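Glutathione S-transferase (PDB 6GZF) probably acts as a Xi-class glutathione transferase of the glutathionyl-hydroquinone reductase type, using glutathione in thiol chemistry on small-molecule substrates, in a haloalkaliphilic archaeon. Local coordinates at residues Q177-V180 with D181-I184. Numbering follows the deposited sequence.
Sequences QEKV and DQII
K179 and Q182, three residues apart on one helix, are joined by a hydrogen bond from NZ of K179 to OE1 of Q182, 2.8 Å long. The C=O...N angle of 132° shows the ammonium approaching obliquely, somewhat off the carbonyl plane. Bends at both chi2 (62°) and chi3 curl the lysine chain so that NZ meets OE1 of Q182. Backbone bonds of the i to i+4 kind support the turn: D181 N to Q177 O is 2.8 Å, with an N-H...O angle of 165°, and I183 N to K179 O is also 2.8 Å and nearly as straight. The amide of Q182 is held less firmly, divided between weak bonds to the carbonyls of E178 and K179. This is the first part of helix 177-192, in the all-helical C-terminal domain of the glutathione transferase fold. The carboxylate of D181 looks beyond the turn, with OD1 in a salt bridge to R155 on helix 150-159 and OD2 hydrogen-bonded to the hydroxyl of Y172. An asparagine here would probably weaken the link to helix 150-159 and deprive R155 of this countercharge. On the buried side, V180 and I184 lie alongside each other, pointing the same way, with CG1 of V180 3.9 Å from CD1 of I184. The I183 side chain instead crosses the lysine chain at an angle, its CG1 4.0 Å from CD of K179, and also packs on L231 and A239, while V180 rests on A232 and T237.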
ATOM      1  N   GLN A 177      -5.789 -36.957  -0.650  1.00 31.36           N
ATOM      2  CA  GLN A 177      -6.967 -36.285  -0.099  1.00 27.62           C
ATOM      3  C   GLN A 177      -6.787 -35.764   1.324  1.00 31.96           C
ATOM      4  O   GLN A 177      -7.148 -34.626   1.623  1.00 32.59           O
ATOM      5  CB  GLN A 177      -8.169 -37.231  -0.137  1.00 28.56           C
ATOM      6  CG  GLN A 177      -8.599 -37.626  -1.537  1.00 32.91           C
ATOM      7  CD  GLN A 177      -9.715 -38.649  -1.537  1.00 38.82           C
ATOM      8  OE1 GLN A 177     -10.139 -39.124  -0.482  1.00 43.84           O
ATOM      9  NE2 GLN A 177     -10.199 -38.995  -2.724  1.00 25.17           N
ATOM     10  N   GLU A 178      -6.230 -36.599   2.195  1.00 34.97           N
ATOM     11  CA  GLU A 178      -6.058 -36.244   3.600  1.00 34.25           C
ATOM     12  C   GLU A 178      -5.139 -35.036   3.757  1.00 36.53           C
ATOM     13  O   GLU A 178      -5.383 -34.163   4.590  1.00 33.81           O
ATOM     14  CB  GLU A 178      -5.507 -37.437   4.382  1.00 38.31           C
ATOM     15  CG  GLU A 178      -6.240 -37.720   5.682  1.00 45.08           C
ATOM     16  CD  GLU A 178      -6.049 -39.148   6.155  1.00 48.06           C
ATOM     17  OE1 GLU A 178      -4.904 -39.646   6.099  1.00 50.14           O
ATOM     18  OE2 GLU A 178      -7.044 -39.775   6.576  1.00 47.92           O
ATOM     19  N   LYS A 179      -4.086 -34.988   2.946  1.00 38.31           N
ATOM     20  CA  LYS A 179      -3.154 -33.867   2.961  1.00 31.67           C
ATOM     21  C   LYS A 179      -3.768 -32.635   2.305  1.00 27.33           C
ATOM     22  O   LYS A 179      -3.573 -31.512   2.773  1.00 28.34           O
ATOM     23  CB  LYS A 179      -1.847 -34.245   2.259  1.00 30.71           C
ATOM     24  CG  LYS A 179      -0.855 -33.098   2.124  1.00 32.16           C
ATOM     25  CD  LYS A 179      -0.407 -32.579   3.482  1.00 32.03           C
ATOM     26  CE  LYS A 179       0.629 -33.493   4.115  1.00 36.53           C
ATOM     27  NZ  LYS A 179       1.051 -33.010   5.460  1.00 36.98           N
ATOM     28  N   VAL A 180      -4.510 -32.852   1.223  1.00 28.42           N
ATOM     29  CA  VAL A 180      -5.195 -31.766   0.529  1.00 32.46           C
ATOM     30  C   VAL A 180      -6.192 -31.089   1.461  1.00 31.11           C
ATOM     31  O   VAL A 180      -6.257 -29.862   1.529  1.00 30.41           O
ATOM     32  CB  VAL A 180      -5.926 -32.267  -0.733  1.00 31.20           C
ATOM     33  CG1 VAL A 180      -6.763 -31.152  -1.343  1.00 31.82           C
ATOM     34  CG2 VAL A 180      -4.927 -32.798  -1.746  1.00 25.34           C
ATOM     35  N   ASP A 181      -6.956 -31.897   2.190  1.00 36.04           N
ATOM     36  CA  ASP A 181      -7.905 -31.380   3.169  1.00 31.20           C
ATOM     37  C   ASP A 181      -7.183 -30.660   4.305  1.00 28.40           C
ATOM     38  O   ASP A 181      -7.731 -29.748   4.921  1.00 32.27           O
ATOM     39  CB  ASP A 181      -8.773 -32.509   3.727  1.00 28.06           C
ATOM     40  CG  ASP A 181      -9.667 -33.134   2.674  1.00 38.94           C
ATOM     41  OD1 ASP A 181     -10.211 -32.386   1.834  1.00 35.28           O
ATOM     42  OD2 ASP A 181      -9.828 -34.372   2.683  1.00 42.52           O
ATOM     43  N   GLN A 182      -5.948 -31.076   4.576  1.00 29.60           N
ATOM     44  CA  GLN A 182      -5.156 -30.472   5.640  1.00 31.01           C
ATOM     45  C   GLN A 182      -4.638 -29.094   5.237  1.00 31.78           C
ATOM     46  O   GLN A 182      -4.746 -28.135   6.001  1.00 33.82           O
ATOM     47  CB  GLN A 182      -3.981 -31.376   6.016  1.00 28.77           C
ATOM     48  CG  GLN A 182      -3.197 -30.893   7.226  1.00 26.51           C
ATOM     49  CD  GLN A 182      -1.846 -31.569   7.358  1.00 38.05           C
ATOM     50  OE1 GLN A 182      -0.947 -31.349   6.545  1.00 38.09           O
ATOM     51  NE2 GLN A 182      -1.696 -32.396   8.386  1.00 35.25           N
ATOM     52  N   ILE A 183      -4.074 -29.008   4.036  1.00 26.25           N
ATOM     53  CA  ILE A 183      -3.495 -27.761   3.545  1.00 21.75           C
ATOM     54  C   ILE A 183      -4.555 -26.672   3.402  1.00 23.71           C
ATOM     55  O   ILE A 183      -4.328 -25.521   3.776  1.00 28.69           O
ATOM     56  CB  ILE A 183      -2.788 -27.966   2.190  1.00 20.20           C
ATOM     57  CG1 ILE A 183      -1.632 -28.955   2.341  1.00 22.74           C
ATOM     58  CG2 ILE A 183      -2.270 -26.643   1.648  1.00 19.23           C
ATOM     59  CD1 ILE A 183      -0.876 -29.203   1.062  1.00 19.99           C
ATOM     60  N   ILE A 184      -5.712 -27.046   2.862  1.00 25.72           N
ATOM     61  CA  ILE A 184      -6.829 -26.119   2.708  1.00 25.79           C
ATOM     62  C   ILE A 184      -7.244 -25.532   4.055  1.00 28.20           C
ATOM     63  O   ILE A 184      -7.498 -24.333   4.170  1.00 28.20           O
ATOM     64  CB  ILE A 184      -8.047 -26.806   2.053  1.00 20.52           C
ATOM     65  CG1 ILE A 184      -7.719 -27.223   0.619  1.00 25.50           C
ATOM     66  CG2 ILE A 184      -9.259 -25.885   2.066  1.00 13.65           C
ATOM     67  CD1 ILE A 184      -8.763 -28.121  -0.009  1.00 32.39           C
TER